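Local coordinates for protein formiminoglutamase (Trypanosoma cruzi, PDB 4MYK) that hydrolyses N-formimino-L-glutamate to L-glutamate and formamide, using a manganese centre of the arginase type, at residues 37-41 against 51-55; 119-125 against 278-282; 143-148 against 233-239. The protein carries 1 engineered substitution. All coordinates share one frame. Residue numbers count along the deposited sequence, not the author numbering.

Contact 1 (37-41 against 51-55); sequences FPYDE and GAKKG
The loop that leaves strand 32-37 and leads into helix 55-63 folds back on itself here, its two limbs bridged by the carboxylate of Asp40. Pro38 (phi/psi -78/65) centres an inverse gamma turn closed by Tyr39 N to Phe37 O at 2.9 Å, and its CA lies 3.8 Å from the CA of Lys53. Asp40, with chi1 at -93°, brings OD2 to the start of the 3-10 turn 52-54, where it accepts from Lys53 N at 3.1 Å and from Gly51 N at 3.3 Å. Such loops at the C-terminal edge of the parallel sheet rim the active site in the arginase/deacetylase fold. Gly51 turns at 133/-13, backbone angles that call for glycine. Lys53 (chi1 p) sets CB 3.2 Å from Pro38 O and 3.6 Å from Tyr39 N. Its NZ stays 4.1 Å from Asp40 OD2, beyond a salt bridge; water 1 joins the charges, 2.8 Å from Lys53 NZ and 2.5 Å from Asp40 OD1. Tyr39 (chi1 m) points away, packing on helix 94-110 and hydrogen-bonding through OH to Ile89 O.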
ATOM      1  N   PHE A  37      22.110 -17.893  -0.456  1.00 16.93           N
ATOM      2  CA  PHE A  37      22.411 -18.130  -1.863  1.00 16.83           C
ATOM      3  C   PHE A  37      22.450 -16.812  -2.657  1.00 16.90           C
ATOM      4  O   PHE A  37      21.473 -16.441  -3.327  1.00 17.46           O
ATOM      5  CB  PHE A  37      21.434 -19.141  -2.480  1.00 19.83           C
ATOM      6  CG  PHE A  37      21.947 -19.787  -3.744  1.00 21.27           C
ATOM      7  CD1 PHE A  37      23.090 -20.577  -3.721  1.00 21.72           C
ATOM      8  CD2 PHE A  37      21.288 -19.607  -4.946  1.00 18.50           C
ATOM      9  CE1 PHE A  37      23.566 -21.162  -4.871  1.00 23.97           C
ATOM     10  CE2 PHE A  37      21.753 -20.191  -6.099  1.00 20.08           C
ATOM     11  CZ  PHE A  37      22.894 -20.971  -6.064  1.00 25.37           C
ATOM     12  N   PRO A  38      23.602 -16.112  -2.597  1.00 19.22           N
ATOM     13  CA  PRO A  38      23.781 -14.783  -3.187  1.00 17.75           C
ATOM     14  C   PRO A  38      23.996 -14.826  -4.708  1.00 19.96           C
ATOM     15  O   PRO A  38      25.071 -14.460  -5.180  1.00 20.20           O
ATOM     16  CB  PRO A  38      25.051 -14.263  -2.494  1.00 19.53           C
ATOM     17  CG  PRO A  38      25.616 -15.428  -1.689  1.00 19.35           C
ATOM     18  CD  PRO A  38      24.873 -16.653  -2.094  1.00 18.62           C
ATOM     19  N   TYR A  39      22.986 -15.269  -5.459  1.00 18.85           N
ATOM     20  CA  TYR A  39      23.069 -15.306  -6.915  1.00 20.39           C
ATOM     21  C   TYR A  39      21.809 -14.737  -7.554  1.00 21.17           C
ATOM     22  O   TYR A  39      20.707 -14.947  -7.066  1.00 19.53           O
ATOM     23  CB  TYR A  39      23.346 -16.727  -7.416  1.00 23.54           C
ATOM     24  CG  TYR A  39      24.649 -17.270  -6.883  1.00 22.80           C
ATOM     25  CD1 TYR A  39      25.840 -17.070  -7.567  1.00 25.97           C
ATOM     26  CD2 TYR A  39      24.692 -17.955  -5.672  1.00 21.73           C
ATOM     27  CE1 TYR A  39      27.041 -17.552  -7.059  1.00 31.39           C
ATOM     28  CE2 TYR A  39      25.888 -18.446  -5.155  1.00 23.72           C
ATOM     29  CZ  TYR A  39      27.056 -18.242  -5.851  1.00 31.58           C
ATOM     30  OH  TYR A  39      28.237 -18.727  -5.340  1.00 33.55           O
ATOM     31  N   ASP A  40      21.994 -14.025  -8.655  1.00 17.26           N
ATOM     32  CA  ASP A  40      20.930 -13.267  -9.296  1.00 19.96           C
ATOM     33  C   ASP A  40      19.859 -14.119  -9.946  1.00 21.04           C
ATOM     34  O   ASP A  40      18.685 -13.769  -9.919  1.00 21.91           O
ATOM     35  CB  ASP A  40      21.521 -12.368 -10.394  1.00 25.18           C
ATOM     36  CG  ASP A  40      21.853 -10.971  -9.906  1.00 26.94           C
ATOM     37  OD1 ASP A  40      22.168 -10.121 -10.762  1.00 29.45           O
ATOM     38  OD2 ASP A  40      21.793 -10.715  -8.682  1.00 23.03           O
ATOM     39  N   GLU A  41      20.275 -15.217 -10.562  1.00 20.31           N
ATOM     40  CA  GLU A  41      19.454 -15.900 -11.566  1.00 23.16           C
ATOM     41  C   GLU A  41      18.028 -16.292 -11.156  1.00 18.90           C
ATOM     42  O   GLU A  41      17.802 -16.990 -10.167  1.00 19.64           O
ATOM     43  CB  GLU A  41      20.208 -17.093 -12.150  1.00 22.84           C
ATOM     44  CG  GLU A  41      21.409 -16.696 -13.005  1.00 27.57           C
ATOM     45  CD  GLU A  41      22.643 -16.281 -12.192  1.00 28.72           C
ATOM     46  OE1 GLU A  41      22.629 -16.442 -10.953  1.00 29.26           O
ATOM     47  OE2 GLU A  41      23.630 -15.803 -12.804  1.00 29.06           O
ATOM     48  N   GLY A  51      20.389  -7.788  -8.839  1.00 20.32           N
ATOM     49  CA  GLY A  51      20.499  -7.378  -7.445  1.00 21.65           C
ATOM     50  C   GLY A  51      20.080  -8.380  -6.377  1.00 18.04           C
ATOM     51  O   GLY A  51      20.372  -8.174  -5.197  1.00 15.27           O
ATOM     52  N   ALA A  52      19.399  -9.451  -6.780  1.00 14.82           N
ATOM     53  CA  ALA A  52      18.917 -10.450  -5.826  1.00 15.40           C
ATOM     54  C   ALA A  52      20.057 -11.141  -5.078  1.00 16.03           C
ATOM     55  O   ALA A  52      19.872 -11.685  -3.986  1.00 17.04           O
ATOM     56  CB  ALA A  52      18.034 -11.481  -6.520  1.00 16.84           C
ATOM     57  N   LYS A  53      21.244 -11.125  -5.668  1.00 17.33           N
ATOM     58  CA  LYS A  53      22.399 -11.704  -5.006  1.00 18.43           C
ATOM     59  C   LYS A  53      22.756 -10.938  -3.724  1.00 17.87           C
ATOM     60  O   LYS A  53      23.508 -11.434  -2.889  1.00 20.36           O
ATOM     61  CB  LYS A  53      23.596 -11.730  -5.952  1.00 20.92           C
ATOM     62  CG  LYS A  53      24.251 -10.378  -6.103  1.00 22.36           C
ATOM     63  CD  LYS A  53      25.076 -10.292  -7.362  1.00 26.33           C
ATOM     64  CE  LYS A  53      25.523  -8.858  -7.573  1.00 27.63           C
ATOM     65  NZ  LYS A  53      24.416  -7.887  -7.291  1.00 24.25           N
ATOM     66  N   LYS A  54      22.222  -9.726  -3.579  1.00 18.25           N
ATOM     67  CA  LYS A  54      22.450  -8.913  -2.380  1.00 18.26           C
ATOM     68  C   LYS A  54      21.400  -9.155  -1.277  1.00 16.13           C
ATOM     69  O   LYS A  54      21.557  -8.688  -0.152  1.00 18.96           O
ATOM     70  CB  LYS A  54      22.524  -7.429  -2.754  1.00 20.74           C
ATOM     71  CG  LYS A  54      23.671  -7.106  -3.715  1.00 23.03           C
ATOM     72  CD  LYS A  54      24.709  -6.196  -3.067  1.00 25.40           C
ATOM     73  CE  LYS A  54      25.958  -6.040  -3.941  1.00 35.96           C
ATOM     74  NZ  LYS A  54      25.725  -5.373  -5.258  1.00 27.27           N
ATOM     75  N   GLY A  55      20.351  -9.903  -1.613  1.00 16.17           N
ATOM     76  CA  GLY A  55      19.311 -10.266  -0.670  1.00 17.54           C
ATOM     77  C   GLY A  55      19.802 -10.906   0.622  1.00 17.51           C
ATOM     78  O   GLY A  55      19.393 -10.505   1.714  1.00 16.28           O
TER
HETATM   79  O   HOH W   1      23.550  -8.166  -9.887  1.00 29.97           O

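Contact 2 (119-125 against 278-282); sequences GGGNDQS and DMSEL
Strand 278-280 and the end of strand 114-119, parallel neighbours in the main sheet, run on into loops that remain paired. Gly119 N donates to Met279 O at 3.1 Å. A cis peptide then links Gly119 to Gly120, and Gly120 (phi/psi 92/156) offers its O to Glu281 N at 2.9 Å. Glu281 itself has positive phi (85/7). The CA atoms of Gly121 and Glu281 approach to 4.8 Å, after which 122-124 forms a 3-10 turn leading into helix 125-135. Water 2 lies 2.6 Å from Gly119 O, 3.0 Å from Met279 O and 3.0 Å from Leu282 N, bridging the strand ends. Glu281 (chi1 and chi2 both m) points its CB away, yet curls back so that OE2 accepts from Asn122 N at 2.9 Å and also from Cys43 N. Gln124 (chi1 p, chi2 t) reaches Ser280 OG at 2.9 Å and Met279 O at 3.2 Å through NE2, both weak bonds. Ser125 OG sits 3.1 Å from Asp278 OD2, while Asp278 OD1 bonds Ser234. The glycine-rich turn thereby presents Asn122, a ligand of the manganese site it shares with Asp146 and Asp236, where arginases carry a histidine.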
ATOM      1  N   GLY A 119      17.703 -16.252  -0.611  1.00 14.24           N
ATOM      2  CA  GLY A 119      18.285 -15.889  -1.890  1.00 16.22           C
ATOM      3  C   GLY A 119      18.303 -14.383  -2.133  1.00 18.37           C
ATOM      4  O   GLY A 119      17.859 -13.595  -1.285  1.00 18.86           O
ATOM      5  N   GLY A 120      18.773 -13.985  -3.314  1.00 17.39           N
ATOM      6  CA  GLY A 120      19.068 -14.917  -4.391  1.00 13.85           C
ATOM      7  C   GLY A 120      17.835 -15.046  -5.273  1.00 18.41           C
ATOM      8  O   GLY A 120      16.730 -14.790  -4.816  1.00 17.40           O
ATOM      9  N   GLY A 121      18.010 -15.434  -6.534  1.00 17.99           N
ATOM     10  CA  GLY A 121      16.884 -15.611  -7.444  1.00 18.84           C
ATOM     11  C   GLY A 121      16.186 -16.968  -7.410  1.00 18.11           C
ATOM     12  O   GLY A 121      16.686 -17.922  -6.825  1.00 16.84           O
ATOM     13  N   ASN A 122      15.027 -17.042  -8.066  1.00 20.62           N
ATOM     14  CA  ASN A 122      14.169 -18.236  -8.115  1.00 18.03           C
ATOM     15  C   ASN A 122      14.910 -19.549  -8.324  1.00 18.67           C
ATOM     16  O   ASN A 122      14.462 -20.615  -7.866  1.00 18.63           O
ATOM     17  CB  ASN A 122      13.144 -18.119  -9.257  1.00 18.21           C
ATOM     18  CG  ASN A 122      12.137 -16.992  -9.057  1.00 22.38           C
ATOM     19  OD1 ASN A 122      11.627 -16.766  -7.956  1.00 21.94           O
ATOM     20  ND2 ASN A 122      11.826 -16.298 -10.141  1.00 20.90           N
ATOM     21  N   ASP A 123      16.026 -19.472  -9.042  1.00 17.29           N
ATOM     22  CA  ASP A 123      16.704 -20.671  -9.548  1.00 20.38           C
ATOM     23  C   ASP A 123      17.242 -21.599  -8.448  1.00 18.68           C
ATOM     24  O   ASP A 123      17.436 -22.794  -8.673  1.00 20.55           O
ATOM     25  CB  ASP A 123      17.795 -20.286 -10.544  1.00 17.18           C
ATOM     26  CG  ASP A 123      17.221 -19.755 -11.855  1.00 24.13           C
ATOM     27  OD1 ASP A 123      18.010 -19.481 -12.786  1.00 31.05           O
ATOM     28  OD2 ASP A 123      15.982 -19.619 -11.966  1.00 22.93           O
ATOM     29  N   GLN A 124      17.455 -21.039  -7.259  1.00 17.87           N
ATOM     30  CA  GLN A 124      17.869 -21.801  -6.091  1.00 17.06           C
ATOM     31  C   GLN A 124      16.877 -22.923  -5.759  1.00 17.49           C
ATOM     32  O   GLN A 124      17.241 -23.909  -5.116  1.00 17.35           O
ATOM     33  CB  GLN A 124      18.006 -20.864  -4.886  1.00 19.65           C
ATOM     34  CG  GLN A 124      16.666 -20.384  -4.304  1.00 16.67           C
ATOM     35  CD  GLN A 124      16.843 -19.493  -3.093  1.00 17.64           C
ATOM     36  OE1 GLN A 124      17.961 -19.247  -2.646  1.00 20.98           O
ATOM     37  NE2 GLN A 124      15.742 -19.001  -2.556  1.00 17.21           N
ATOM     38  N   SER A 125      15.628 -22.764  -6.194  1.00 16.24           N
ATOM     39  CA  SER A 125      14.565 -23.687  -5.825  1.00 15.94           C
ATOM     40  C   SER A 125      14.755 -25.060  -6.443  1.00 19.51           C
ATOM     41  O   SER A 125      14.300 -26.057  -5.888  1.00 20.08           O
ATOM     42  CB  SER A 125      13.213 -23.127  -6.235  1.00 18.36           C
ATOM     43  OG  SER A 125      13.066 -21.795  -5.781  1.00 17.83           O
ATOM     44  N   ASP A 278      12.327 -21.957   1.303  1.00 16.97           N
ATOM     45  CA  ASP A 278      13.229 -20.990   0.697  1.00 15.30           C
ATOM     46  C   ASP A 278      12.476 -19.704   0.385  1.00 15.28           C
ATOM     47  O   ASP A 278      11.246 -19.690   0.371  1.00 16.36           O
ATOM     48  CB  ASP A 278      14.041 -21.562  -0.488  1.00 12.62           C
ATOM     49  CG  ASP A 278      13.270 -21.588  -1.815  1.00 16.67           C
ATOM     50  OD1 ASP A 278      12.083 -21.218  -1.862  1.00 15.78           O
ATOM     51  OD2 ASP A 278      13.874 -21.992  -2.833  1.00 18.59           O
ATOM     52  N   MET A 279      13.224 -18.627   0.187  1.00 13.03           N
ATOM     53  CA  MET A 279      12.649 -17.302   0.010  1.00 12.95           C
ATOM     54  C   MET A 279      13.438 -16.657  -1.095  1.00 16.26           C
ATOM     55  O   MET A 279      14.645 -16.486  -0.964  1.00 16.53           O
ATOM     56  CB  MET A 279      12.787 -16.488   1.295  1.00 14.80           C
ATOM     57  CG  MET A 279      12.095 -15.140   1.278  1.00 14.83           C
ATOM     58  SD  MET A 279      12.248 -14.266   2.865  1.00 21.45           S
ATOM     59  CE  MET A 279      11.406 -15.424   3.957  1.00 16.96           C
ATOM     60  N   SER A 280      12.758 -16.311  -2.183  1.00 14.88           N
ATOM     61  CA  SER A 280      13.430 -15.894  -3.413  1.00 16.26           C
ATOM     62  C   SER A 280      13.104 -14.478  -3.827  1.00 14.59           C
ATOM     63  O   SER A 280      12.044 -13.967  -3.495  1.00 14.95           O
ATOM     64  CB  SER A 280      13.044 -16.827  -4.568  1.00 15.96           C
ATOM     65  OG  SER A 280      13.726 -18.057  -4.483  1.00 18.67           O
ATOM     66  N   GLU A 281      14.037 -13.867  -4.563  1.00 15.88           N
ATOM     67  CA  GLU A 281      13.811 -12.630  -5.322  1.00 14.20           C
ATOM     68  C   GLU A 281      13.974 -11.308  -4.545  1.00 15.23           C
ATOM     69  O   GLU A 281      13.710 -10.233  -5.081  1.00 16.18           O
ATOM     70  CB  GLU A 281      12.479 -12.691  -6.093  1.00 16.31           C
ATOM     71  CG  GLU A 281      12.436 -13.790  -7.176  1.00 16.86           C
ATOM     72  CD  GLU A 281      13.422 -13.522  -8.298  1.00 19.60           C
ATOM     73  OE1 GLU A 281      13.724 -12.333  -8.532  1.00 21.16           O
ATOM     74  OE2 GLU A 281      13.891 -14.486  -8.942  1.00 19.29           O
ATOM     75  N   LEU A 282      14.441 -11.390  -3.301  1.00 14.68           N
ATOM     76  CA  LEU A 282      14.743 -10.185  -2.527  1.00 15.26           C
ATOM     77  C   LEU A 282      15.883  -9.423  -3.196  1.00 15.91           C
ATOM     78  O   LEU A 282      16.961  -9.975  -3.420  1.00 15.86           O
ATOM     79  CB  LEU A 282      15.107 -10.515  -1.069  1.00 12.83           C
ATOM     80  CG  LEU A 282      15.293  -9.293  -0.163  1.00 13.45           C
ATOM     81  CD1 LEU A 282      13.982  -8.559  -0.037  1.00 16.38           C
ATOM     82  CD2 LEU A 282      15.810  -9.678   1.215  1.00 12.75           C
TER
HETATM   83  O   HOH W   2      15.221 -13.521  -1.371  1.00 14.92           O

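Contact 3 (143-148 against 233-239); sequences INVDSH and FSFDVDS. With MN (manganese (II) ion), chain C.
Val145 (chi1 t) lays CG1 over the face of the Phe235 ring, 3.8 Å from its centroid and 24° off the normal, a CH-pi contact. On the same side of the sheet Ile143 CG2 meets the Phe233 ring edge at CD1 (3.7 Å), and helices 216-227 and 258-270 pack over this layer. The strands 143-145 and 233-236 run parallel, the axes of these short segments approaching to 4.9 Å with 17° between their directions, in the register Ile143-Phe233, Asn144-Ser234, Val145-Phe235. Their ladder runs Ser234 N to Ile143 O (3.1 Å), Val145 N to Ser234 O (2.9 Å) and Asp236 N to Val145 O (2.8 Å). Past the strand ends, two Asx turns, Asp146 OD1 from His148 N (2.9 Å) and Asp236 OD1 from Asp238 N (2.8 Å), shape the loops, while Ser147 OG donates to Asp238 O (3.0 Å). Manganese is bound by Asp146 OD1 (2.2 Å), His148 ND1 (2.3 Å), Asp236 OD2 (2.3 Å), bidentate Asp238 (OD1 2.3 Å, OD2 2.4 Å) and water 4 (2.4 Å): the DxH and DxD metal motifs of the arginase family.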
ATOM      1  N   ILE A 143       5.126 -26.497  -2.821  1.00 17.45           N
ATOM      2  CA  ILE A 143       4.307 -25.323  -3.123  1.00 18.74           C
ATOM      3  C   ILE A 143       5.158 -24.120  -3.554  1.00 19.01           C
ATOM      4  O   ILE A 143       6.103 -23.725  -2.860  1.00 17.81           O
ATOM      5  CB  ILE A 143       3.333 -24.953  -1.965  1.00 21.65           C
ATOM      6  CG1 ILE A 143       2.571 -23.663  -2.292  1.00 16.58           C
ATOM      7  CG2 ILE A 143       4.064 -24.853  -0.623  1.00 18.64           C
ATOM      8  CD1 ILE A 143       1.476 -23.334  -1.283  1.00 18.07           C
ATOM      9  N   ASN A 144       4.829 -23.567  -4.721  1.00 19.61           N
ATOM     10  CA  ASN A 144       5.464 -22.354  -5.224  1.00 17.25           C
ATOM     11  C   ASN A 144       4.530 -21.154  -5.027  1.00 16.25           C
ATOM     12  O   ASN A 144       3.550 -20.987  -5.766  1.00 16.81           O
ATOM     13  CB  ASN A 144       5.866 -22.526  -6.710  1.00 20.50           C
ATOM     14  CG  ASN A 144       6.578 -21.298  -7.297  1.00 17.03           C
ATOM     15  OD1 ASN A 144       7.251 -20.547  -6.593  1.00 19.40           O
ATOM     16  ND2 ASN A 144       6.429 -21.102  -8.596  1.00 19.04           N
ATOM     17  N   VAL A 145       4.832 -20.352  -4.003  1.00 14.33           N
ATOM     18  CA  VAL A 145       4.198 -19.052  -3.791  1.00 16.72           C
ATOM     19  C   VAL A 145       4.897 -18.034  -4.687  1.00 16.88           C
ATOM     20  O   VAL A 145       6.070 -17.689  -4.462  1.00 14.77           O
ATOM     21  CB  VAL A 145       4.302 -18.580  -2.317  1.00 15.62           C
ATOM     22  CG1 VAL A 145       3.564 -17.233  -2.123  1.00 13.00           C
ATOM     23  CG2 VAL A 145       3.759 -19.650  -1.372  1.00 12.21           C
ATOM     24  N   ASP A 146       4.178 -17.558  -5.700  1.00 14.79           N
ATOM     25  CA  ASP A 146       4.814 -16.832  -6.775  1.00 14.72           C
ATOM     26  C   ASP A 146       3.739 -16.217  -7.645  1.00 15.59           C
ATOM     27  O   ASP A 146       2.778 -16.893  -8.005  1.00 15.12           O
ATOM     28  CB  ASP A 146       5.655 -17.809  -7.588  1.00 15.74           C
ATOM     29  CG  ASP A 146       6.638 -17.126  -8.480  1.00 18.71           C
ATOM     30  OD1 ASP A 146       6.548 -15.891  -8.641  1.00 16.12           O
ATOM     31  OD2 ASP A 146       7.508 -17.834  -9.016  1.00 18.13           O
ATOM     32  N   SER A 147       3.894 -14.932  -7.966  1.00 18.68           N
ATOM     33  CA  SER A 147       2.961 -14.250  -8.865  1.00 15.32           C
ATOM     34  C   SER A 147       3.188 -14.746 -10.284  1.00 19.00           C
ATOM     35  O   SER A 147       2.373 -14.529 -11.177  1.00 21.73           O
ATOM     36  CB  SER A 147       3.118 -12.728  -8.789  1.00 16.55           C
ATOM     37  OG  SER A 147       4.400 -12.298  -9.205  1.00 19.60           O
ATOM     38  N   HIS A 148       4.318 -15.417 -10.468  1.00 20.61           N
ATOM     39  CA  HIS A 148       4.719 -15.948 -11.760  1.00 23.53           C
ATOM     40  C   HIS A 148       4.537 -17.463 -11.797  1.00 23.63           C
ATOM     41  O   HIS A 148       4.654 -18.160 -10.785  1.00 21.09           O
ATOM     42  CB  HIS A 148       6.177 -15.577 -12.090  1.00 18.83           C
ATOM     43  CG  HIS A 148       6.443 -14.103 -12.085  1.00 20.48           C
ATOM     44  ND1 HIS A 148       7.143 -13.476 -11.080  1.00 17.98           N
ATOM     45  CD2 HIS A 148       6.086 -13.129 -12.956  1.00 23.81           C
ATOM     46  CE1 HIS A 148       7.212 -12.180 -11.331  1.00 18.09           C
ATOM     47  NE2 HIS A 148       6.574 -11.942 -12.463  1.00 21.54           N
ATOM     48  N   PHE A 233       8.308 -25.497   1.245  1.00 17.26           N
ATOM     49  CA  PHE A 233       7.592 -24.221   1.245  1.00 15.63           C
ATOM     50  C   PHE A 233       8.459 -23.163   0.574  1.00 15.76           C
ATOM     51  O   PHE A 233       9.366 -22.609   1.190  1.00 14.08           O
ATOM     52  CB  PHE A 233       7.212 -23.815   2.676  1.00 17.14           C
ATOM     53  CG  PHE A 233       6.293 -22.615   2.756  1.00 23.12           C
ATOM     54  CD1 PHE A 233       5.090 -22.586   2.051  1.00 19.22           C
ATOM     55  CD2 PHE A 233       6.618 -21.523   3.559  1.00 18.49           C
ATOM     56  CE1 PHE A 233       4.247 -21.473   2.134  1.00 14.76           C
ATOM     57  CE2 PHE A 233       5.775 -20.427   3.642  1.00 14.61           C
ATOM     58  CZ  PHE A 233       4.594 -20.405   2.931  1.00 13.62           C
ATOM     59  N   SER A 234       8.176 -22.914  -0.703  1.00 14.55           N
ATOM     60  CA  SER A 234       8.985 -22.028  -1.543  1.00 15.74           C
ATOM     61  C   SER A 234       8.280 -20.688  -1.729  1.00 14.93           C
ATOM     62  O   SER A 234       7.223 -20.612  -2.367  1.00 16.37           O
ATOM     63  CB  SER A 234       9.247 -22.675  -2.909  1.00 16.06           C
ATOM     64  OG  SER A 234      10.200 -21.946  -3.666  1.00 17.51           O
ATOM     65  N   PHE A 235       8.860 -19.634  -1.172  1.00 15.01           N
ATOM     66  CA  PHE A 235       8.187 -18.339  -1.138  1.00 15.85           C
ATOM     67  C   PHE A 235       8.880 -17.266  -1.960  1.00 16.36           C
ATOM     68  O   PHE A 235       9.765 -16.583  -1.451  1.00 16.51           O
ATOM     69  CB  PHE A 235       8.062 -17.839   0.298  1.00 12.38           C
ATOM     70  CG  PHE A 235       6.857 -16.968   0.529  1.00 14.00           C
ATOM     71  CD1 PHE A 235       6.548 -15.945  -0.347  1.00 12.07           C
ATOM     72  CD2 PHE A 235       6.019 -17.187   1.619  1.00 13.41           C
ATOM     73  CE1 PHE A 235       5.444 -15.148  -0.136  1.00 13.82           C
ATOM     74  CE2 PHE A 235       4.907 -16.381   1.835  1.00 15.32           C
ATOM     75  CZ  PHE A 235       4.622 -15.370   0.958  1.00 13.17           C
ATOM     76  N   ASP A 236       8.469 -17.102  -3.216  1.00 16.97           N
ATOM     77  CA  ASP A 236       8.961 -15.991  -4.031  1.00 16.96           C
ATOM     78  C   ASP A 236       8.323 -14.719  -3.504  1.00 13.05           C
ATOM     79  O   ASP A 236       7.106 -14.604  -3.498  1.00 14.55           O
ATOM     80  CB  ASP A 236       8.600 -16.193  -5.502  1.00 15.61           C
ATOM     81  CG  ASP A 236       9.135 -15.080  -6.405  1.00 16.64           C
ATOM     82  OD1 ASP A 236       9.380 -13.950  -5.935  1.00 15.56           O
ATOM     83  OD2 ASP A 236       9.319 -15.347  -7.602  1.00 17.00           O
ATOM     84  N   VAL A 237       9.135 -13.771  -3.045  1.00 13.02           N
ATOM     85  CA  VAL A 237       8.579 -12.581  -2.406  1.00 14.25           C
ATOM     86  C   VAL A 237       7.975 -11.554  -3.389  1.00 15.63           C
ATOM     87  O   VAL A 237       7.312 -10.595  -2.966  1.00 14.73           O
ATOM     88  CB  VAL A 237       9.571 -11.929  -1.404  1.00 14.74           C
ATOM     89  CG1 VAL A 237       9.864 -12.882  -0.264  1.00 16.35           C
ATOM     90  CG2 VAL A 237      10.855 -11.512  -2.097  1.00 14.59           C
ATOM     91  N   ASP A 238       8.182 -11.765  -4.693  1.00 15.48           N
ATOM     92  CA  ASP A 238       7.538 -10.917  -5.695  1.00 13.73           C
ATOM     93  C   ASP A 238       6.075 -11.329  -5.905  1.00 15.12           C
ATOM     94  O   ASP A 238       5.398 -10.844  -6.819  1.00 15.72           O
ATOM     95  CB  ASP A 238       8.338 -10.859  -7.006  1.00 14.37           C
ATOM     96  CG  ASP A 238       8.194 -12.110  -7.860  1.00 17.62           C
ATOM     97  OD1 ASP A 238       7.229 -12.888  -7.663  1.00 15.17           O
ATOM     98  OD2 ASP A 238       9.051 -12.306  -8.755  1.00 15.09           O
ATOM     99  N   SER A 239       5.599 -12.224  -5.038  1.00 15.57           N
ATOM    100  CA  SER A 239       4.184 -12.581  -4.962  1.00 14.09           C
ATOM    101  C   SER A 239       3.411 -11.608  -4.061  1.00 15.25           C
ATOM    102  O   SER A 239       2.186 -11.672  -3.959  1.00 14.16           O
ATOM    103  CB  SER A 239       4.039 -13.997  -4.427  1.00 13.30           C
ATOM    104  OG  SER A 239       4.513 -14.058  -3.104  1.00 13.29           O
TER
HETATM  105 MN    MN C 401       8.035 -14.402  -9.202  1.00 19.09          MN
HETATM  106  O   HOH W   3       9.497 -19.497  -5.274  1.00 20.61           O
HETATM  107  O   HOH W   4       9.550 -15.410 -10.770  1.00 20.34           O

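Overall arrangement
All three contacts gather where strands of one parallel sheet end, inside the arginase family region. Contact 1 leans on contact 2, their centres about 8 Å apart: Ala52 O lies 2.6 Å from Gly120 N and Tyr39 O 2.8 Å from Gly121 N. Contacts 2 and 3, with centres about 9 Å apart, join through adjacent strands, Asp278 O lying 2.8 Å from Phe235 N and Asp278 OD1 2.7 Å from Ser234 OG. Both supply metal ligands: Asn122 from 119-125 joins Asp146 and Asp236 of contact 3 in binding a second manganese. Contact 1 supplies none; the Ala52 side chain is about 11 Å from a bound manganese.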